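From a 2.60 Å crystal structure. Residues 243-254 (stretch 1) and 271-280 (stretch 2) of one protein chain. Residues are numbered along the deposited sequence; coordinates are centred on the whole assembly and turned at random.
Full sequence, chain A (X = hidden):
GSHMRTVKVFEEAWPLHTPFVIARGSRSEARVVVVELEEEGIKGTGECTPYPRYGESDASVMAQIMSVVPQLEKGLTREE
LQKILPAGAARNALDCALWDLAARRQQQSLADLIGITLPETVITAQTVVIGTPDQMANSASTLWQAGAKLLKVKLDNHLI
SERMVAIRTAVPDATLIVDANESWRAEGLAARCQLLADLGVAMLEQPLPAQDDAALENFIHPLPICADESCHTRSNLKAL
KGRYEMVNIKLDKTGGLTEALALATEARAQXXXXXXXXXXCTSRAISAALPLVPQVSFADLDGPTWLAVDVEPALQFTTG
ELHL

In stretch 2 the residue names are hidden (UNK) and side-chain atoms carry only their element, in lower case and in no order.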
ATOM      1  N   ARG A 243     -12.240  -1.926  16.325  1.00 46.48           N
ATOM      2  CA  ARG A 243     -11.045  -2.760  16.412  1.00 44.52           C
ATOM      3  C   ARG A 243      -9.812  -2.005  15.936  1.00 43.64           C
ATOM      4  O   ARG A 243      -8.704  -2.281  16.391  1.00 44.05           O
ATOM      5  CB  ARG A 243     -11.216  -4.050  15.603  1.00 41.36           C
ATOM      6  CG  ARG A 243     -12.281  -4.958  16.172  1.00 40.94           C
ATOM      7  CD  ARG A 243     -12.315  -6.327  15.524  1.00 44.46           C
ATOM      8  NE  ARG A 243     -13.426  -7.107  16.062  1.00 46.65           N
ATOM      9  CZ  ARG A 243     -13.718  -8.356  15.717  1.00 47.79           C
ATOM     10  NH1 ARG A 243     -12.981  -9.000  14.821  1.00 46.34           N
ATOM     11  NH2 ARG A 243     -14.760  -8.958  16.270  1.00 49.27           N
ATOM     12  N   TYR A 244     -10.015  -1.037  15.042  1.00 36.30           N
ATOM     13  CA  TYR A 244      -8.917  -0.251  14.501  1.00 36.57           C
ATOM     14  C   TYR A 244      -9.220   1.254  14.396  1.00 40.25           C
ATOM     15  O   TYR A 244     -10.360   1.666  14.168  1.00 39.34           O
ATOM     16  CB  TYR A 244      -8.535  -0.776  13.106  1.00 37.87           C
ATOM     17  CG  TYR A 244      -8.130  -2.236  13.052  1.00 34.72           C
ATOM     18  CD1 TYR A 244      -9.078  -3.247  12.901  1.00 33.12           C
ATOM     19  CD2 TYR A 244      -6.797  -2.604  13.157  1.00 35.76           C
ATOM     20  CE1 TYR A 244      -8.703  -4.592  12.853  1.00 34.81           C
ATOM     21  CE2 TYR A 244      -6.412  -3.941  13.112  1.00 37.12           C
ATOM     22  CZ  TYR A 244      -7.365  -4.930  12.960  1.00 35.59           C
ATOM     23  OH  TYR A 244      -6.967  -6.248  12.919  1.00 35.33           O
ATOM     24  N   GLU A 245      -8.185   2.072  14.550  1.00 36.15           N
ATOM     25  CA  GLU A 245      -8.341   3.510  14.442  1.00 38.79           C
ATOM     26  C   GLU A 245      -7.964   3.952  13.037  1.00 43.39           C
ATOM     27  O   GLU A 245      -8.454   4.970  12.544  1.00 46.19           O
ATOM     28  CB  GLU A 245      -7.445   4.230  15.452  1.00 37.42           C
ATOM     29  CG  GLU A 245      -7.986   4.235  16.865  1.00 40.25           C
ATOM     30  CD  GLU A 245      -7.792   2.918  17.589  1.00 44.89           C
ATOM     31  OE1 GLU A 245      -8.639   2.595  18.448  1.00 47.34           O
ATOM     32  OE2 GLU A 245      -6.789   2.216  17.316  1.00 45.40           O
ATOM     33  N   MET A 246      -7.107   3.165  12.387  1.00 46.38           N
ATOM     34  CA  MET A 246      -6.616   3.477  11.040  1.00 44.71           C
ATOM     35  C   MET A 246      -6.711   2.291  10.071  1.00 43.59           C
ATOM     36  O   MET A 246      -6.689   1.133  10.492  1.00 41.42           O
ATOM     37  CB  MET A 246      -5.153   3.931  11.145  1.00 40.11           C
ATOM     38  CG  MET A 246      -4.497   4.384   9.853  1.00 41.95           C
ATOM     39  SD  MET A 246      -2.749   4.774  10.159  1.00 43.66           S
ATOM     40  CE  MET A 246      -2.931   6.239  11.219  1.00 42.94           C
ATOM     41  N   VAL A 247      -6.820   2.586   8.778  1.00 36.88           N
ATOM     42  CA  VAL A 247      -6.877   1.544   7.758  1.00 35.47           C
ATOM     43  C   VAL A 247      -5.744   1.784   6.774  1.00 34.94           C
ATOM     44  O   VAL A 247      -5.463   2.925   6.417  1.00 38.92           O
ATOM     45  CB  VAL A 247      -8.219   1.558   6.980  1.00 34.22           C
ATOM     46  CG1 VAL A 247      -9.378   1.311   7.926  1.00 35.94           C
ATOM     47  CG2 VAL A 247      -8.397   2.883   6.260  1.00 34.52           C
ATOM     48  N   ASN A 248      -5.076   0.716   6.353  1.00 32.33           N
ATOM     49  CA  ASN A 248      -3.981   0.831   5.392  1.00 32.69           C
ATOM     50  C   ASN A 248      -4.555   0.546   4.000  1.00 35.24           C
ATOM     51  O   ASN A 248      -4.897  -0.595   3.684  1.00 39.02           O
ATOM     52  CB  ASN A 248      -2.887  -0.186   5.729  1.00 37.11           C
ATOM     53  CG  ASN A 248      -1.692  -0.098   4.796  1.00 43.58           C
ATOM     54  OD1 ASN A 248      -1.845   0.057   3.585  1.00 51.08           O
ATOM     55  ND2 ASN A 248      -0.495  -0.220   5.353  1.00 41.29           N
ATOM     56  N   ILE A 249      -4.672   1.581   3.177  1.00 37.67           N
ATOM     57  CA  ILE A 249      -5.215   1.440   1.825  1.00 37.97           C
ATOM     58  C   ILE A 249      -4.152   1.025   0.808  1.00 37.52           C
ATOM     59  O   ILE A 249      -3.096   1.650   0.714  1.00 39.42           O
ATOM     60  CB  ILE A 249      -5.841   2.772   1.328  1.00 36.27           C
ATOM     61  CG1 ILE A 249      -6.993   3.184   2.245  1.00 37.86           C
ATOM     62  CG2 ILE A 249      -6.333   2.616  -0.112  1.00 37.55           C
ATOM     63  CD1 ILE A 249      -7.520   4.587   1.974  1.00 39.02           C
ATOM     64  N   LYS A 250      -4.442  -0.032   0.053  1.00 36.77           N
ATOM     65  CA  LYS A 250      -3.547  -0.526  -0.996  1.00 37.05           C
ATOM     66  C   LYS A 250      -4.396  -0.822  -2.215  1.00 39.02           C
ATOM     67  O   LYS A 250      -5.411  -1.524  -2.116  1.00 37.37           O
ATOM     68  CB  LYS A 250      -2.829  -1.796  -0.562  1.00 36.82           C
ATOM     69  CG  LYS A 250      -1.791  -1.567   0.497  1.00 36.43           C
ATOM     70  CD  LYS A 250      -1.024  -2.837   0.791  1.00 38.06           C
ATOM     71  CE  LYS A 250      -0.036  -2.597   1.901  1.00 35.07           C
ATOM     72  NZ  LYS A 250       0.796  -3.791   2.171  1.00 41.55           N
ATOM     73  N   LEU A 251      -3.985  -0.292  -3.363  1.00 38.67           N
ATOM     74  CA  LEU A 251      -4.746  -0.486  -4.595  1.00 42.27           C
ATOM     75  C   LEU A 251      -4.979  -1.946  -4.985  1.00 39.65           C
ATOM     76  O   LEU A 251      -6.029  -2.271  -5.533  1.00 44.36           O
ATOM     77  CB  LEU A 251      -4.083   0.264  -5.753  1.00 45.47           C
ATOM     78  CG  LEU A 251      -3.896   1.767  -5.542  1.00 45.33           C
ATOM     79  CD1 LEU A 251      -3.597   2.408  -6.887  1.00 45.96           C
ATOM     80  CD2 LEU A 251      -5.138   2.380  -4.922  1.00 40.52           C
ATOM     81  N   ASP A 252      -4.018  -2.823  -4.707  1.00 32.82           N
ATOM     82  CA  ASP A 252      -4.186  -4.237  -5.026  1.00 34.35           C
ATOM     83  C   ASP A 252      -5.303  -4.864  -4.182  1.00 37.46           C
ATOM     84  O   ASP A 252      -5.934  -5.830  -4.607  1.00 42.77           O
ATOM     85  CB  ASP A 252      -2.882  -5.016  -4.797  1.00 36.06           C
ATOM     86  CG  ASP A 252      -1.798  -4.669  -5.808  1.00 40.94           C
ATOM     87  OD1 ASP A 252      -2.045  -4.810  -7.025  1.00 40.28           O
ATOM     88  OD2 ASP A 252      -0.692  -4.262  -5.386  1.00 42.75           O
ATOM     89  N   LYS A 253      -5.545  -4.324  -2.989  1.00 38.12           N
ATOM     90  CA  LYS A 253      -6.597  -4.851  -2.124  1.00 38.53           C
ATOM     91  C   LYS A 253      -7.950  -4.189  -2.425  1.00 39.65           C
ATOM     92  O   LYS A 253      -8.986  -4.847  -2.363  1.00 43.03           O
ATOM     93  CB  LYS A 253      -6.242  -4.652  -0.641  1.00 31.22           C
ATOM     94  CG  LYS A 253      -4.995  -5.395  -0.162  1.00 35.16           C
ATOM     95  CD  LYS A 253      -4.756  -5.190   1.342  1.00 27.83           C
ATOM     96  CE  LYS A 253      -4.523  -3.712   1.672  1.00 35.17           C
ATOM     97  NZ  LYS A 253      -4.369  -3.445   3.145  1.00 33.36           N
ATOM     98  N   THR A 254      -7.945  -2.895  -2.740  1.00 36.56           N
ATOM     99  CA  THR A 254      -9.192  -2.182  -3.049  1.00 37.02           C
ATOM    100  C   THR A 254      -9.615  -2.489  -4.480  1.00 37.41           C
ATOM    101  O   THR A 254     -10.755  -2.250  -4.868  1.00 38.66           O
ATOM    102  CB  THR A 254      -9.042  -0.643  -2.964  1.00 33.67           C
ATOM    103  OG1 THR A 254      -8.057  -0.211  -3.914  1.00 34.41           O
ATOM    104  CG2 THR A 254      -8.642  -0.201  -1.564  1.00 29.15           C
ATOM    105  N   UNK A 271     -14.751   8.104  10.890  1.00 43.34           N
ATOM    106  CA  UNK A 271     -13.790   8.360  11.949  1.00 48.44           C
ATOM    107  C   UNK A 271     -12.449   7.662  11.875  1.00 51.34           C
ATOM    108  O   UNK A 271     -11.658   7.738  12.819  1.00 53.67           O
ATOM    109  N   UNK A 272     -12.180   6.985  10.766  1.00 50.71           N
ATOM    110  CA  UNK A 272     -10.910   6.289  10.611  1.00 47.95           C
ATOM    111  C   UNK A 272      -9.837   7.217  10.058  1.00 49.09           C
ATOM    112  O   UNK A 272     -10.130   8.111   9.265  1.00 51.86           O
ATOM    113  c   UNK A 272     -11.924   3.988  10.135  1.00 39.14           C
ATOM    114  c   UNK A 272     -11.394   2.947  10.891  1.00 33.15           C
ATOM    115  c   UNK A 272     -12.194   1.880  11.295  1.00 35.32           C
ATOM    116  c   UNK A 272     -14.081   2.883  10.196  1.00 39.51           C
ATOM    117  c   UNK A 272     -13.273   3.950   9.795  1.00 37.61           C
ATOM    118  c   UNK A 272     -11.040   5.101   9.645  1.00 43.77           C
ATOM    119  c   UNK A 272     -13.540   1.847  10.947  1.00 35.37           C
ATOM    120  N   UNK A 273      -8.596   7.010  10.487  1.00 49.45           N
ATOM    121  CA  UNK A 273      -7.477   7.784   9.960  1.00 51.41           C
ATOM    122  C   UNK A 273      -6.974   6.931   8.790  1.00 51.78           C
ATOM    123  O   UNK A 273      -7.240   5.727   8.742  1.00 53.57           O
ATOM    124  c   UNK A 273      -6.385   7.980  11.025  1.00 49.05           C
ATOM    125  o   UNK A 273      -6.177   6.810  11.794  1.00 48.75           O
ATOM    126  N   UNK A 274      -6.268   7.532   7.843  1.00 50.70           N
ATOM    127  CA  UNK A 274      -5.810   6.767   6.688  1.00 49.16           C
ATOM    128  C   UNK A 274      -4.309   6.639   6.544  1.00 47.76           C
ATOM    129  O   UNK A 274      -3.542   7.470   7.021  1.00 51.27           O
ATOM    130  c   UNK A 274      -7.843   7.704   5.262  1.00 44.71           C
ATOM    131  c   UNK A 274      -8.106   8.222   3.859  1.00 37.90           C
ATOM    132  c   UNK A 274      -6.354   7.380   5.391  1.00 47.27           C
ATOM    133  c   UNK A 274      -8.681   6.467   5.553  1.00 45.25           C
ATOM    134  N   UNK A 275      -3.908   5.578   5.860  1.00 45.98           N
ATOM    135  CA  UNK A 275      -2.511   5.317   5.572  1.00 40.74           C
ATOM    136  C   UNK A 275      -2.509   4.793   4.139  1.00 41.66           C
ATOM    137  O   UNK A 275      -3.457   4.132   3.727  1.00 42.48           O
ATOM    138  s   UNK A 275       0.126   2.645   7.274  1.00 47.21           S
ATOM    139  c   UNK A 275      -1.959   4.261   6.516  1.00 35.83           C
ATOM    140  c   UNK A 275      -0.490   4.020   6.304  1.00 39.64           C
ATOM    141  c   UNK A 275       1.698   2.431   6.489  1.00 43.28           C
ATOM    142  N   UNK A 276      -1.474   5.106   3.369  1.00 41.69           N
ATOM    143  CA  UNK A 276      -1.399   4.629   1.993  1.00 41.61           C
ATOM    144  C   UNK A 276      -0.240   3.651   1.895  1.00 43.98           C
ATOM    145  O   UNK A 276       0.900   4.010   2.188  1.00 50.88           O
ATOM    146  c   UNK A 276      -1.064   5.439  -0.477  1.00 44.02           C
ATOM    147  c   UNK A 276      -1.184   5.793   1.017  1.00 41.54           C
ATOM    148  c   UNK A 276      -0.738   6.686  -1.296  1.00 40.75           C
ATOM    149  c   UNK A 276      -2.364   4.833  -0.962  1.00 40.76           C
ATOM    150  N   UNK A 277      -0.530   2.413   1.499  1.00 44.33           N
ATOM    151  CA  UNK A 277       0.513   1.408   1.376  1.00 36.55           C
ATOM    152  C   UNK A 277       0.738   0.968  -0.055  1.00 35.74           C
ATOM    153  O   UNK A 277       0.191   1.544  -0.993  1.00 37.99           O
ATOM    154  N   UNK A 278       1.546  -0.065  -0.231  1.00 35.04           N
ATOM    155  CA  UNK A 278       1.826  -0.572  -1.563  1.00 35.00           C
ATOM    156  C   UNK A 278       2.373  -1.970  -1.401  1.00 37.15           C
ATOM    157  O   UNK A 278       2.656  -2.402  -0.289  1.00 36.00           O
ATOM    158  c   UNK A 278       2.889   0.285  -2.247  1.00 31.61           C
ATOM    159  s   UNK A 278       4.569   0.006  -1.561  1.00 31.70           S
ATOM    160  N   UNK A 279       2.513  -2.675  -2.516  1.00 41.66           N
ATOM    161  CA  UNK A 279       3.084  -4.023  -2.530  1.00 39.35           C
ATOM    162  C   UNK A 279       4.424  -3.813  -3.236  1.00 40.44           C
ATOM    163  O   UNK A 279       4.794  -2.669  -3.520  1.00 39.44           O
ATOM    164  s   UNK A 279       0.538  -5.906  -1.489  1.00 40.54           S
ATOM    165  c   UNK A 279      -1.208  -6.075  -1.477  1.00 39.28           C
ATOM    166  c   UNK A 279       0.779  -5.000  -3.002  1.00 36.78           C
ATOM    167  c   UNK A 279       2.227  -4.962  -3.378  1.00 34.60           C
ATOM    168  N   UNK A 280       5.155  -4.891  -3.504  1.00 41.18           N
ATOM    169  CA  UNK A 280       6.406  -4.770  -4.248  1.00 42.72           C
ATOM    170  C   UNK A 280       5.915  -4.430  -5.658  1.00 40.22           C
ATOM    171  O   UNK A 280       5.039  -5.108  -6.188  1.00 38.05           O
ATOM    172  c   UNK A 280       7.173  -6.096  -4.243  1.00 43.65           C
ATOM    173  c   UNK A 280       8.862  -5.376  -2.565  1.00 43.57           C
ATOM    174  c   UNK A 280       8.513  -7.804  -3.022  1.00 46.99           C
ATOM    175  c   UNK A 280       7.845  -6.450  -2.917  1.00 45.69           C
TER
HETATM  176  O   HOH W   1      -1.315   0.668  -3.286  1.00 28.25           O

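Position 271 carries no side-chain atoms, and its backbone angles (phi 90°, psi 8°) would jam a CB against the carbonyl oxygen of the preceding residue; it is Gly271. Its contact is slight, its O lying 4.2 Å from O of Glu245.

At position 272 one carbon leads into a ring of six carbons with no heteroatom, which identifies Phe272. Its CA-to-CB bond points toward stretch 1, and the ring lies obliquely to its neighbours: CD2 is 3.9 Å from CG1 of Val247, and CE2 is 3.4 Å from the carbonyl O of Tyr244.

Position 273 has one carbon and one terminal oxygen, the latter 3.1 Å from CB of Met246. A single oxygen on an unbranched CB makes this Ser273. Its backbone N donates to O of Glu245 (2.9 Å), opening the parallel ladder, and its own O accepts from N of Val247 at 3.2 Å.

Four carbons, forked at the second, occupy position 274. They lie on the same face of the sheet as Val247 and Ile249, as expected of an aliphatic residue packed among its like, and the fork beyond CB gives Leu274. CD2 sits 3.7 Å from CG2 of Val247, whereas CD1 is 4.1 Å from CD1 of Ile249.

Position 275 bears an unbranched chain of two carbons, a sulfur and a last carbon, hence Met275. It shares a face with Met246 and Asn248; its CB is 3.8 Å from SD of Met246, and its SD is 3.5 Å from ND2 of Asn248. The backbone N makes a weak hydrogen bond to O of Val247 (3.1 Å, 133°), but its O receives a straighter one from N of Ile249 at 2.9 Å.

Position 276 again has four carbons forked at the second, so it is Leu276. It pairs with Ile249 in the register, and its CA is 3.7 Å from O of Ile249.

No side-chain atoms follow CA at position 277. An ideal CB there would fall 2.4 Å from OD1 of Asn248 and 2.8 Å from CE of Lys250, so the space is already taken: Gly277. Its N donates to O of Ile249 at 2.8 Å.

Position 278 has one carbon and one sulfur, and its CA-to-CB bond points away from stretch 1, marking Cys278; its backbone O accepts a weak hydrogen bond from NZ of Lys250 (3.4 Å).

Position 279 has two carbons, a sulfur and a final carbon in line. This is Met279, whose CE reaches CD of Lys250 (4.0 Å) and CG of Lys253 (4.1 Å).

Position 280 has four carbons forked at the second, and its CA-to-CB bond points away; it is Leu280 and makes no contact with stretch 1.

The two strands thus run parallel, with backbone hydrogen bonds alternating between them and side chains packing on both faces. Beyond the strands, a water bridges the start of the helix to Gly277, accepting from N of Leu251 (2.8 Å) and donating to O of Gly277 (2.9 Å), while the aliphatic stems of two lysines meet Met279.

Stretch 2 (271-280) GFSLMLGCML
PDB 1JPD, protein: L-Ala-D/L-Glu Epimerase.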